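Local coordinates for protein 1,4-dihydroxy-2-naphthoyl-CoA hydrolase (PDB 4K49) that hydrolyses 1,4-dihydroxy-2-naphthoyl-CoA to 1,4-dihydroxy-2-naphthoate and free CoA in menaquinone biosynthesis, and also accepts many other acyl-CoA thioesters, at residues D25-H30 with E95-G100; D34-T39 with G66-Y71; A38-P41 with R45-Q48; A57-A62 with L83-N88. All coordinates share one frame; numbering follows the deposited sequence.

Contact 1: D25-H30 with E95-G100; sequences DIRFEH and EGRVRG
Arg97 grips Asp25 end-on, with one terminal nitrogen on the side chain and the other on the backbone. Arg97 NH1 forms a salt bridge with Asp25 OD2 at 2.8 Å. The carboxylate oxygen lies near the guanidinium plane but is itself met from above the carboxylate plane, and the two planes are 74° apart. Arg97 NH2 donates to Asp25 O at 2.9 Å, nearly in line with the C=O bond. The same NH2 also bonds Thr39 OG1 on the strand between the segments. The Arg97 chain bends at chi3 (71°), which turns the guanidinium toward Asp25. Glu29 OE2 lies 4.4 Å from Arg97 NE, too far for a salt bridge. Its closer partner is Thr39 OG1. Arg27 adds only packing: its CG rests 3.6 Å from Arg97 NH2, while the charged end turns away. Asp25 has positive phi and closes the preceding helix in a Schellman motif, so Arg97 ties a helix end to the sheet. This is a surface contact away from the substrate sites. Strand 36-41 runs between strands 27-31 and 97-104, antiparallel to both, and the Arg97 side chain reaches over it, touching Pro41.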
# COMPACT_ATOMS: atom_id res chain seq x y z
N ASP A 25 -5.22 -12.75 0.37
CA ASP A 25 -4.92 -13.90 1.23
C ASP A 25 -4.10 -13.46 2.44
O ASP A 25 -3.16 -14.15 2.86
CB ASP A 25 -4.19 -15.00 0.46
CG ASP A 25 -4.09 -16.30 1.24
OD1 ASP A 25 -5.04 -16.62 1.99
OD2 ASP A 25 -3.06 -17.00 1.11
N ILE A 26 -4.45 -12.31 2.99
CA ILE A 26 -3.85 -11.89 4.25
C ILE A 26 -4.50 -12.67 5.38
O ILE A 26 -5.72 -12.68 5.53
CB ILE A 26 -3.96 -10.36 4.44
CG1 ILE A 26 -3.12 -9.66 3.36
CG2 ILE A 26 -3.47 -9.98 5.83
CD1 ILE A 26 -3.22 -8.13 3.35
N ARG A 27 -3.67 -13.36 6.16
CA ARG A 27 -4.16 -14.26 7.20
C ARG A 27 -3.59 -13.87 8.55
O ARG A 27 -2.38 -13.91 8.76
CB ARG A 27 -3.75 -15.71 6.91
CG ARG A 27 -4.30 -16.28 5.62
CD ARG A 27 -5.82 -16.21 5.57
NE ARG A 27 -6.46 -17.08 6.55
CZ ARG A 27 -7.75 -17.05 6.84
NH1 ARG A 27 -8.54 -16.19 6.21
NH2 ARG A 27 -8.26 -17.88 7.75
N PHE A 28 -4.47 -13.52 9.48
CA PHE A 28 -4.02 -13.29 10.84
C PHE A 28 -3.72 -14.62 11.50
O PHE A 28 -4.53 -15.56 11.45
CB PHE A 28 -5.03 -12.46 11.61
CG PHE A 28 -5.13 -11.06 11.11
CD1 PHE A 28 -5.89 -10.76 9.99
CD2 PHE A 28 -4.43 -10.03 11.75
CE1 PHE A 28 -5.96 -9.46 9.50
CE2 PHE A 28 -4.50 -8.73 11.27
CZ PHE A 28 -5.26 -8.45 10.14
N GLU A 29 -2.54 -14.71 12.09
CA GLU A 29 -2.06 -15.98 12.63
C GLU A 29 -1.83 -15.95 14.14
O GLU A 29 -1.79 -16.99 14.77
CB GLU A 29 -0.81 -16.45 11.87
CG GLU A 29 -1.12 -16.85 10.41
CD GLU A 29 0.10 -17.32 9.64
OE1 GLU A 29 1.10 -17.68 10.29
OE2 GLU A 29 0.04 -17.32 8.39
N HIS A 30 -1.69 -14.76 14.73
CA HIS A 30 -1.50 -14.69 16.18
C HIS A 30 -2.00 -13.38 16.78
O HIS A 30 -1.68 -12.30 16.28
CB HIS A 30 -0.03 -14.91 16.57
CG HIS A 30 0.22 -14.91 18.05
ND1 HIS A 30 0.93 -13.91 18.69
CD2 HIS A 30 -0.16 -15.77 19.02
CE1 HIS A 30 0.97 -14.16 19.98
NE2 HIS A 30 0.32 -15.29 20.21
N GLU A 95 9.10 -14.75 -3.38
CA GLU A 95 8.28 -15.96 -3.27
C GLU A 95 7.88 -16.23 -1.82
O GLU A 95 8.34 -15.55 -0.91
CB GLU A 95 9.04 -17.18 -3.79
CG GLU A 95 10.30 -17.50 -2.99
CD GLU A 95 11.00 -18.76 -3.47
OE1 GLU A 95 10.30 -19.72 -3.87
OE2 GLU A 95 12.24 -18.80 -3.44
N GLY A 96 7.03 -17.23 -1.61
CA GLY A 96 6.66 -17.63 -0.26
C GLY A 96 5.65 -16.69 0.35
O GLY A 96 4.78 -16.13 -0.34
N ARG A 97 5.72 -16.53 1.67
CA ARG A 97 4.83 -15.61 2.36
C ARG A 97 5.70 -14.66 3.16
O ARG A 97 6.81 -15.02 3.56
CB ARG A 97 3.87 -16.38 3.29
CG ARG A 97 2.89 -17.29 2.55
CD ARG A 97 1.89 -17.98 3.51
NE ARG A 97 0.90 -17.05 4.07
CZ ARG A 97 -0.23 -16.69 3.45
NH1 ARG A 97 -0.48 -17.15 2.23
NH2 ARG A 97 -1.08 -15.85 4.03
N VAL A 98 5.21 -13.45 3.38
CA VAL A 98 5.86 -12.56 4.31
C VAL A 98 4.98 -12.44 5.56
O VAL A 98 3.78 -12.73 5.51
CB VAL A 98 6.16 -11.18 3.69
CG1 VAL A 98 7.20 -11.35 2.57
CG2 VAL A 98 4.87 -10.55 3.14
N ARG A 99 5.58 -12.02 6.66
CA ARG A 99 4.92 -12.02 7.96
C ARG A 99 5.06 -10.65 8.61
O ARG A 99 6.17 -10.19 8.87
CB ARG A 99 5.57 -13.09 8.84
CG ARG A 99 5.15 -13.09 10.32
CD ARG A 99 5.85 -14.23 11.07
NE ARG A 99 7.31 -14.14 11.01
CZ ARG A 99 8.06 -13.59 11.96
NH1 ARG A 99 9.38 -13.54 11.84
NH2 ARG A 99 7.48 -13.10 13.05
N GLY A 100 3.94 -9.99 8.90
CA GLY A 100 4.00 -8.69 9.54
C GLY A 100 3.69 -8.80 11.02
O GLY A 100 2.75 -9.50 11.41

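Contact 2: D34-T39 with G66-Y71; sequences DTLEAT and GSVAGY. With HFQ (2,4-dihydroxyphenacyl coenzyme A), chain F.
Leu36 on strand 36-41 and Ala69 on helix 55-72 mark the nearest approach of the two backbones, with their CA atoms 6.7 Å apart. This is the core of the hotdog fold, in which an antiparallel sheet wraps around a long central helix. The contact is small, buried and wholly apolar. One methyl does all the touching from the strand. Leu36 CD2 lies 3.6 Å from Val68 CG1 and 3.8 Å from Ala69 CB, so it meets two successive helix residues. Leu36 has CG opposite the backbone N (chi1 -171°), which sends the isobutyl group from the sheet toward the helix. The Leu36 and Val68 side chains meet at about a right angle. Phe28 of the adjacent strand packs on both of them, and Ile65 one turn back along the helix also touches Leu36.

The helix also lines the pocket for 2,4-dihydroxyphenacyl coenzyme A. Val68 therefore serves two sides: CG1 faces the sheet, while CB approaches the ligand hydroxyl O2B at 3.8 Å. The ligand is shared between subunits, with bonds to Gly82 O of this chain and to Gly55 N and Ser92 OG of the second subunit. Ser67 OG bonds Glu63 O within the helix, the backbone carbonyl of the inferred active-site residue. Ser67 CB stands over the face of the dihydroxyphenyl ring, 3.3 Å from C7B.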
# COMPACT_ATOMS: atom_id res chain seq x y z
N ASP A 34 -0.19 -7.88 23.31
CA ASP A 34 0.12 -6.53 22.85
C ASP A 34 0.70 -6.51 21.45
O ASP A 34 1.32 -5.53 21.05
CB ASP A 34 1.08 -5.82 23.82
CG ASP A 34 2.36 -6.61 24.09
OD1 ASP A 34 2.90 -7.24 23.15
OD2 ASP A 34 2.83 -6.59 25.24
N THR A 35 0.51 -7.60 20.70
CA THR A 35 0.97 -7.65 19.31
C THR A 35 -0.09 -8.33 18.46
O THR A 35 -0.95 -9.04 18.97
CB THR A 35 2.29 -8.43 19.16
OG1 THR A 35 2.06 -9.80 19.49
CG2 THR A 35 3.38 -7.87 20.06
N LEU A 36 -0.01 -8.12 17.15
CA LEU A 36 -0.90 -8.78 16.21
C LEU A 36 -0.04 -9.18 15.02
O LEU A 36 0.86 -8.43 14.61
CB LEU A 36 -2.02 -7.82 15.80
CG LEU A 36 -3.19 -8.37 14.98
CD1 LEU A 36 -3.84 -9.55 15.69
CD2 LEU A 36 -4.21 -7.27 14.71
N GLU A 37 -0.27 -10.37 14.48
CA GLU A 37 0.58 -10.90 13.42
C GLU A 37 -0.25 -11.49 12.28
O GLU A 37 -1.23 -12.21 12.52
CB GLU A 37 1.53 -11.97 13.99
CG GLU A 37 2.38 -12.71 12.95
CD GLU A 37 3.26 -13.79 13.58
OE1 GLU A 37 4.10 -13.46 14.43
OE2 GLU A 37 3.11 -14.97 13.21
N ALA A 38 0.13 -11.16 11.05
CA ALA A 38 -0.54 -11.67 9.86
C ALA A 38 0.47 -11.95 8.75
O ALA A 38 1.53 -11.33 8.68
CB ALA A 38 -1.62 -10.70 9.37
N THR A 39 0.14 -12.91 7.89
CA THR A 39 1.00 -13.22 6.76
C THR A 39 0.27 -12.92 5.44
O THR A 39 -0.95 -12.74 5.41
CB THR A 39 1.45 -14.70 6.79
OG1 THR A 39 0.30 -15.55 6.77
CG2 THR A 39 2.26 -14.98 8.05
N GLY A 66 -2.19 -2.94 11.33
CA GLY A 66 -2.24 -1.79 12.22
C GLY A 66 -3.64 -1.21 12.43
O GLY A 66 -4.01 -0.85 13.56
N SER A 67 -4.42 -1.12 11.36
CA SER A 67 -5.77 -0.58 11.45
C SER A 67 -6.68 -1.48 12.27
O SER A 67 -7.50 -1.00 13.07
CB SER A 67 -6.39 -0.37 10.07
OG SER A 67 -5.68 0.58 9.28
N VAL A 68 -6.60 -2.79 12.07
CA VAL A 68 -7.52 -3.65 12.82
C VAL A 68 -7.05 -3.77 14.26
O VAL A 68 -7.87 -3.86 15.18
CB VAL A 68 -7.78 -5.02 12.14
CG1 VAL A 68 -6.65 -5.98 12.38
CG2 VAL A 68 -9.09 -5.62 12.67
N ALA A 69 -5.74 -3.74 14.47
CA ALA A 69 -5.21 -3.69 15.83
C ALA A 69 -5.75 -2.44 16.51
O ALA A 69 -6.17 -2.49 17.67
CB ALA A 69 -3.70 -3.66 15.82
N GLY A 70 -5.74 -1.33 15.78
CA GLY A 70 -6.22 -0.08 16.36
C GLY A 70 -7.69 -0.23 16.72
O GLY A 70 -8.11 0.15 17.82
N TYR A 71 -8.46 -0.79 15.79
CA TYR A 71 -9.90 -1.00 15.99
C TYR A 71 -10.16 -1.79 17.26
O TYR A 71 -11.04 -1.45 18.07
CB TYR A 71 -10.46 -1.73 14.77
CG TYR A 71 -11.88 -2.26 14.94
CD1 TYR A 71 -12.97 -1.41 14.95
CD2 TYR A 71 -12.11 -3.63 15.06
CE1 TYR A 71 -14.27 -1.89 15.09
CE2 TYR A 71 -13.40 -4.12 15.20
CZ TYR A 71 -14.47 -3.25 15.22
OH TYR A 71 -15.74 -3.75 15.35
CB HFQ F . -7.71 2.14 7.14
N1A HFQ F . -16.93 10.56 9.95
O1A HFQ F . -12.16 18.59 7.67
P1A HFQ F . -11.61 17.44 6.82
C1B HFQ F . -7.74 0.78 6.39
O1B HFQ F . -7.40 0.75 5.16
C1D HFQ F . -15.48 14.10 6.85
S1P HFQ F . -9.16 3.12 6.77
C2A HFQ F . -17.06 10.63 8.61
O2A HFQ F . -11.25 17.94 5.41
P2A HFQ F . -10.35 16.19 8.93
C2B HFQ F . -8.17 -0.47 7.06
O2B HFQ F . -9.27 -4.07 8.81
C2D HFQ F . -15.59 15.50 6.85
O2D HFQ F . -16.93 15.97 7.05
C2P HFQ F . -9.03 3.66 5.08
N3A HFQ F . -16.59 11.69 7.93
O3A HFQ F . -10.33 16.83 7.47
C3B HFQ F . -7.68 -1.68 6.54
O3B HFQ F . -9.56 0.69 8.70
C3D HFQ F . -15.18 15.84 5.52
O3D HFQ F . -16.26 15.44 4.64
P3D HFQ F . -17.09 16.52 3.73
C3P HFQ F . -8.06 4.77 4.80
C4A HFQ F . -15.99 12.71 8.60
O4A HFQ F . -9.03 16.33 9.53
C4B HFQ F . -8.05 -2.86 7.13
C4D HFQ F . -14.08 14.95 5.26
O4D HFQ F . -14.24 13.85 6.19
N4P HFQ F . -8.19 5.90 5.56
C5A HFQ F . -15.84 12.68 9.97
O5A HFQ F . -11.37 16.89 9.85
C5B HFQ F . -8.91 -2.86 8.23
C5D HFQ F . -12.81 15.65 5.51
O5D HFQ F . -12.69 16.31 6.71
C5P HFQ F . -9.30 6.77 5.40
O5P HFQ F . -10.20 6.53 4.52
C6A HFQ F . -16.35 11.54 10.66
N6A HFQ F . -16.22 11.44 12.10
O6A HFQ F . -10.76 14.70 8.74
C6B HFQ F . -9.41 -1.66 8.74
C6P HFQ F . -9.44 8.02 6.25
N7A HFQ F . -15.20 13.83 10.34
O7A HFQ F . -18.34 17.06 4.61
C7B HFQ F . -9.05 -0.48 8.16
C7P HFQ F . -9.58 9.26 5.36
C8A HFQ F . -14.95 14.57 9.24
O8A HFQ F . -16.24 17.64 3.37
N8P HFQ F . -9.42 10.54 6.03
N9A HFQ F . -15.44 13.89 8.19
O9A HFQ F . -17.61 15.82 2.47
C9P HFQ F . -10.58 11.13 6.70
O9P HFQ F . -11.61 10.55 6.68
CAP HFQ F . -10.38 12.47 7.39
OAP HFQ F . -9.05 12.88 7.23
CBP HFQ F . -10.68 12.37 8.89
CCP HFQ F . -10.24 13.65 9.46
CDP HFQ F . -12.20 12.20 9.08
CEP HFQ F . -9.94 11.25 9.48

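Contact 3: A38-P41 with R45-Q48; sequences ATMP and RTKQ. With HFQ (2,4-dihydroxyphenacyl coenzyme A), chain E.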
# COMPACT_ATOMS: atom_id res chain seq x y z
N ALA A 38 0.13 -11.16 11.05
CA ALA A 38 -0.54 -11.67 9.86
C ALA A 38 0.47 -11.95 8.75
O ALA A 38 1.53 -11.33 8.68
CB ALA A 38 -1.62 -10.70 9.37
N THR A 39 0.14 -12.91 7.89
CA THR A 39 1.00 -13.22 6.76
C THR A 39 0.27 -12.92 5.44
O THR A 39 -0.95 -12.74 5.41
CB THR A 39 1.45 -14.70 6.79
OG1 THR A 39 0.30 -15.55 6.77
CG2 THR A 39 2.26 -14.98 8.05
N MET A 40 1.04 -12.88 4.35
CA MET A 40 0.52 -12.52 3.03
C MET A 40 1.43 -13.19 2.01
O MET A 40 2.66 -13.21 2.19
CB MET A 40 0.53 -10.99 2.86
CG MET A 40 0.15 -10.50 1.46
SD MET A 40 0.30 -8.69 1.29
CE MET A 40 2.07 -8.51 1.27
N PRO A 41 0.86 -13.76 0.94
CA PRO A 41 1.72 -14.45 -0.02
C PRO A 41 2.42 -13.48 -0.96
O PRO A 41 1.95 -12.34 -1.17
CB PRO A 41 0.74 -15.32 -0.81
CG PRO A 41 -0.56 -14.59 -0.74
CD PRO A 41 -0.57 -13.99 0.65
N ARG A 45 -0.88 -11.86 -7.24
CA ARG A 45 -1.81 -10.90 -6.64
C ARG A 45 -1.09 -9.75 -5.95
O ARG A 45 -1.69 -8.71 -5.70
CB ARG A 45 -2.73 -11.61 -5.66
CG ARG A 45 -3.57 -12.71 -6.34
CD ARG A 45 -4.28 -13.56 -5.30
NE ARG A 45 -3.34 -14.45 -4.62
CZ ARG A 45 -3.70 -15.35 -3.72
NH1 ARG A 45 -2.78 -16.13 -3.15
NH2 ARG A 45 -4.96 -15.47 -3.38
N THR A 46 0.19 -9.95 -5.66
CA THR A 46 0.93 -8.99 -4.82
C THR A 46 2.31 -8.63 -5.36
O THR A 46 3.09 -7.96 -4.68
CB THR A 46 1.11 -9.53 -3.39
OG1 THR A 46 1.79 -10.78 -3.43
CG2 THR A 46 -0.24 -9.74 -2.72
N LYS A 47 2.64 -9.08 -6.57
CA LYS A 47 3.95 -8.72 -7.15
C LYS A 47 3.87 -7.48 -8.04
O LYS A 47 2.80 -7.12 -8.53
CB LYS A 47 4.51 -9.88 -7.98
CG LYS A 47 5.06 -11.04 -7.17
CD LYS A 47 5.34 -12.22 -8.10
CE LYS A 47 6.26 -13.22 -7.45
NZ LYS A 47 6.63 -14.32 -8.38
N GLN A 48 5.03 -6.86 -8.26
CA GLN A 48 5.14 -5.78 -9.24
C GLN A 48 5.63 -6.38 -10.57
O GLN A 48 5.94 -7.58 -10.62
CB GLN A 48 5.98 -4.61 -8.69
CG GLN A 48 7.21 -4.96 -7.86
CD GLN A 48 8.44 -5.12 -8.72
OE1 GLN A 48 8.54 -6.09 -9.50
NE2 GLN A 48 9.38 -4.18 -8.61
CB HFQ E . 8.65 -0.86 -6.10
N1A HFQ E . 20.41 -5.01 -9.96
O1A HFQ E . 23.79 -3.43 -1.01
P1A HFQ E . 22.25 -3.26 -1.11
C1B HFQ E . 7.32 -1.40 -6.70
O1B HFQ E . 6.49 -2.00 -5.94
C1D HFQ E . 20.41 -6.02 -5.08
S1P HFQ E . 9.97 -2.07 -5.97
C2A HFQ E . 19.57 -5.78 -9.25
O2A HFQ E . 21.62 -3.35 0.29
P2A HFQ E . 21.53 -0.64 -0.92
C2B HFQ E . 6.97 -1.27 -8.13
O2B HFQ E . 5.75 -0.93 -12.10
C2D HFQ E . 21.54 -6.62 -4.50
O2D HFQ E . 21.91 -7.84 -5.15
C2P HFQ E . 9.58 -3.17 -4.63
N3A HFQ E . 19.73 -5.94 -7.92
O3A HFQ E . 21.92 -1.91 -1.78
C3B HFQ E . 5.62 -1.29 -8.46
O3B HFQ E . 9.28 -1.11 -8.85
C3D HFQ E . 21.25 -6.82 -3.11
O3D HFQ E . 20.99 -8.22 -2.83
P3D HFQ E . 21.80 -8.96 -1.60
C3P HFQ E . 9.71 -2.59 -3.25
C4A HFQ E . 20.75 -5.32 -7.28
O4A HFQ E . 22.63 -0.35 0.01
C4B HFQ E . 5.22 -1.18 -9.76
C4D HFQ E . 20.11 -6.01 -2.80
O4D HFQ E . 19.77 -5.31 -4.03
N4P HFQ E . 10.99 -2.18 -2.96
C5A HFQ E . 21.64 -4.52 -7.98
O5A HFQ E . 21.33 0.53 -1.91
C5B HFQ E . 6.17 -1.05 -10.78
C5D HFQ E . 20.50 -5.03 -1.78
O5D HFQ E . 21.68 -4.38 -2.05
C5P HFQ E . 12.00 -3.15 -2.75
O5P HFQ E . 11.74 -4.40 -2.81
C6A HFQ E . 21.45 -4.37 -9.37
N6A HFQ E . 22.34 -3.56 -10.16
O6A HFQ E . 20.17 -0.89 -0.18
C6B HFQ E . 7.54 -1.03 -10.46
C6P HFQ E . 13.41 -2.72 -2.42
N7A HFQ E . 22.55 -4.04 -7.06
O7A HFQ E . 23.30 -8.35 -1.49
C7B HFQ E . 7.93 -1.15 -9.15
C7P HFQ E . 14.03 -3.50 -1.25
C8A HFQ E . 22.24 -4.52 -5.84
O8A HFQ E . 21.09 -8.76 -0.35
N8P HFQ E . 15.16 -2.82 -0.61
N9A HFQ E . 21.14 -5.29 -5.97
O9A HFQ E . 21.89 -10.46 -1.89
C9P HFQ E . 16.50 -2.97 -1.19
O9P HFQ E . 16.64 -3.66 -2.14
CAP HFQ E . 17.65 -2.22 -0.54
OAP HFQ E . 17.24 -1.80 0.73
CBP HFQ E . 18.02 -0.95 -1.33
CCP HFQ E . 19.04 -0.19 -0.59
CDP HFQ E . 18.53 -1.29 -2.74
CEP HFQ E . 16.80 -0.13 -1.48
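Thr46 makes the one hydrogen bond of this contact: its OG1 donates to Pro41 O at 2.8 Å. The bond is bent, with a C=O...donor angle of 133° and the hydroxyl 27° off the carbonyl plane. OG1 sits between the backbone N and carbonyl carbon of its own residue (chi1 58°). It also accepts from Asp43 N, so the same hydroxyl holds both the strand end and the turn after it.

The packing is lighter. Thr46 CG2 passes Met40 SD at 4.2 Å, the two side chains running in opposite directions. Arg45 NH1 lies 3.6 Å from Pro41 CG, which sits oblique to the guanidinium plane. The charge of Arg45 is met by Asp43 in a salt bridge.

In this hotdog fold the segment 45-48 belongs to the link from strand 36-41 to central helix 55-72. It runs along the subunit interface, where Lys47 shares backbone hydrogen bonds with the second subunit.

Contacts with 2,4-dihydroxyphenacyl coenzyme A come from Gln48. Its CB lies over the ring face, 3.3 Å from C3B, and NE2 approaches O3B at 3.1 Å. Phe50 N and Leu52 N both bond Gln48 OE1, which fixes the rotation of the amide beside the ligand.

Contact 4: A57-A62 with L83-N88; sequences ASVVLA and LEINAN
Behind Ile85 and Ala87, which meet Val59 of the helix, Asn86 ND2 donates to Glu84 OE1 of the same strand at 2.9 Å. The bond uses the syn side of the carboxylate, and the oxygen lies in the Asn86 amide plane. Further along the strand, Asn88 ND2 of this chain bonds Glu84 OE1 of the second subunit.

The contact itself is apolar and buried. Val59 uses both methyls. Its CG1 packs 3.6 Å from Ile85 CG1 and its CG2 3.9 Å from Ala87 CB. With CG1 opposite the backbone N (chi1 180°), the two branches spread along the strand, one to each residue. The Val59 and Ile85 side chains run alongside each other, pointing opposite ways. Ile85 has an unusual chi2 of 100°, well away from a staggered value. Its CD1 ends 4.4 Å from Ala62 CB, one turn further along the helix. The side chain of Ile85 also comes within about 4 Å of that of Glu63, the inferred catalytic residue.

The axes of the two short segments pass 9.3 Å apart, with 128° between their N-to-C directions. This is the hotdog pattern of central helix against sheet. Strand 80-89 pairs antiparallel with strand 125-135 on one edge and with a strand of the second subunit on the other, so the sheet continues through the dimer.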
# COMPACT_ATOMS: atom_id res chain seq x y z
N ALA A 57 1.96 -3.63 -1.78
CA ALA A 57 1.39 -4.80 -1.14
C ALA A 57 1.90 -4.92 0.30
O ALA A 57 1.13 -5.25 1.22
CB ALA A 57 1.68 -6.05 -1.95
N SER A 58 3.18 -4.65 0.51
CA SER A 58 3.73 -4.59 1.87
C SER A 58 2.97 -3.56 2.71
O SER A 58 2.63 -3.81 3.88
CB SER A 58 5.23 -4.27 1.85
OG SER A 58 5.96 -5.38 1.35
N VAL A 59 2.67 -2.42 2.12
CA VAL A 59 1.94 -1.40 2.86
C VAL A 59 0.48 -1.82 3.09
O VAL A 59 -0.11 -1.46 4.11
CB VAL A 59 2.05 -0.03 2.17
CG1 VAL A 59 1.27 1.04 2.95
CG2 VAL A 59 3.52 0.36 2.05
N VAL A 60 -0.09 -2.60 2.18
CA VAL A 60 -1.45 -3.09 2.42
C VAL A 60 -1.45 -3.97 3.67
O VAL A 60 -2.32 -3.85 4.55
CB VAL A 60 -2.01 -3.87 1.22
CG1 VAL A 60 -3.32 -4.53 1.61
CG2 VAL A 60 -2.24 -2.93 0.03
N LEU A 61 -0.46 -4.85 3.75
CA LEU A 61 -0.32 -5.69 4.94
C LEU A 61 -0.15 -4.85 6.20
O LEU A 61 -0.82 -5.09 7.20
CB LEU A 61 0.86 -6.65 4.76
CG LEU A 61 1.12 -7.61 5.93
CD1 LEU A 61 -0.09 -8.52 6.24
CD2 LEU A 61 2.35 -8.42 5.62
N ALA A 62 0.75 -3.87 6.16
CA ALA A 62 0.98 -3.03 7.33
C ALA A 62 -0.28 -2.27 7.74
O ALA A 62 -0.64 -2.23 8.92
CB ALA A 62 2.14 -2.06 7.07
N LEU A 83 -4.78 7.29 9.03
CA LEU A 83 -4.60 8.72 8.78
C LEU A 83 -3.33 8.98 7.97
O LEU A 83 -3.33 9.77 7.01
CB LEU A 83 -4.54 9.48 10.11
CG LEU A 83 -4.38 10.99 9.96
CD1 LEU A 83 -5.61 11.63 9.31
CD2 LEU A 83 -4.08 11.66 11.31
N GLU A 84 -2.24 8.33 8.37
CA GLU A 84 -0.96 8.50 7.67
C GLU A 84 -0.21 7.20 7.74
O GLU A 84 -0.17 6.55 8.78
CB GLU A 84 -0.13 9.61 8.32
CG GLU A 84 0.96 10.19 7.41
CD GLU A 84 2.29 9.44 7.48
OE1 GLU A 84 2.45 8.56 8.36
OE2 GLU A 84 3.19 9.75 6.65
N ILE A 85 0.38 6.79 6.62
CA ILE A 85 1.13 5.55 6.63
C ILE A 85 2.47 5.80 5.98
O ILE A 85 2.57 6.57 5.04
CB ILE A 85 0.36 4.40 5.90
CG1 ILE A 85 1.20 3.13 5.86
CG2 ILE A 85 0.03 4.79 4.49
CD1 ILE A 85 0.81 2.15 6.90
N ASN A 86 3.52 5.17 6.50
CA ASN A 86 4.82 5.26 5.86
C ASN A 86 5.58 3.95 6.03
O ASN A 86 5.25 3.16 6.92
CB ASN A 86 5.63 6.43 6.42
CG ASN A 86 5.78 6.36 7.93
OD1 ASN A 86 6.64 5.65 8.45
ND2 ASN A 86 4.95 7.13 8.65
N ALA A 87 6.56 3.71 5.16
CA ALA A 87 7.28 2.45 5.15
C ALA A 87 8.62 2.58 4.46
O ALA A 87 8.78 3.39 3.53
CB ALA A 87 6.45 1.37 4.48
N ASN A 88 9.58 1.79 4.92
CA ASN A 88 10.85 1.68 4.23
C ASN A 88 10.94 0.27 3.68
O ASN A 88 10.72 -0.71 4.41
CB ASN A 88 12.01 1.94 5.18
CG ASN A 88 13.31 2.14 4.46
OD1 ASN A 88 13.88 1.18 3.91
ND2 ASN A 88 13.80 3.38 4.43

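All four contacts belong to one hotdog fold. Contacts 1, 2 and 3 all meet on strand 36-41 or its two neighbours, and contacts 2 and 4 use different parts of helix 55-72. Contacts 1 and 3 lie close, with centres about 8 Å apart, while contacts 2 and 3 start from the same strand yet stand about 17 Å apart. Along the chain, contacts 2, 3 and 4 are nested inside the loop closed by contact 1; contact 3 closes before contact 4 opens, and contacts 2 and 4 cross. Contacts 2 and 3 hold residues of two different ligand pockets. Each pocket draws on both subunits, so the dimer completes the sites.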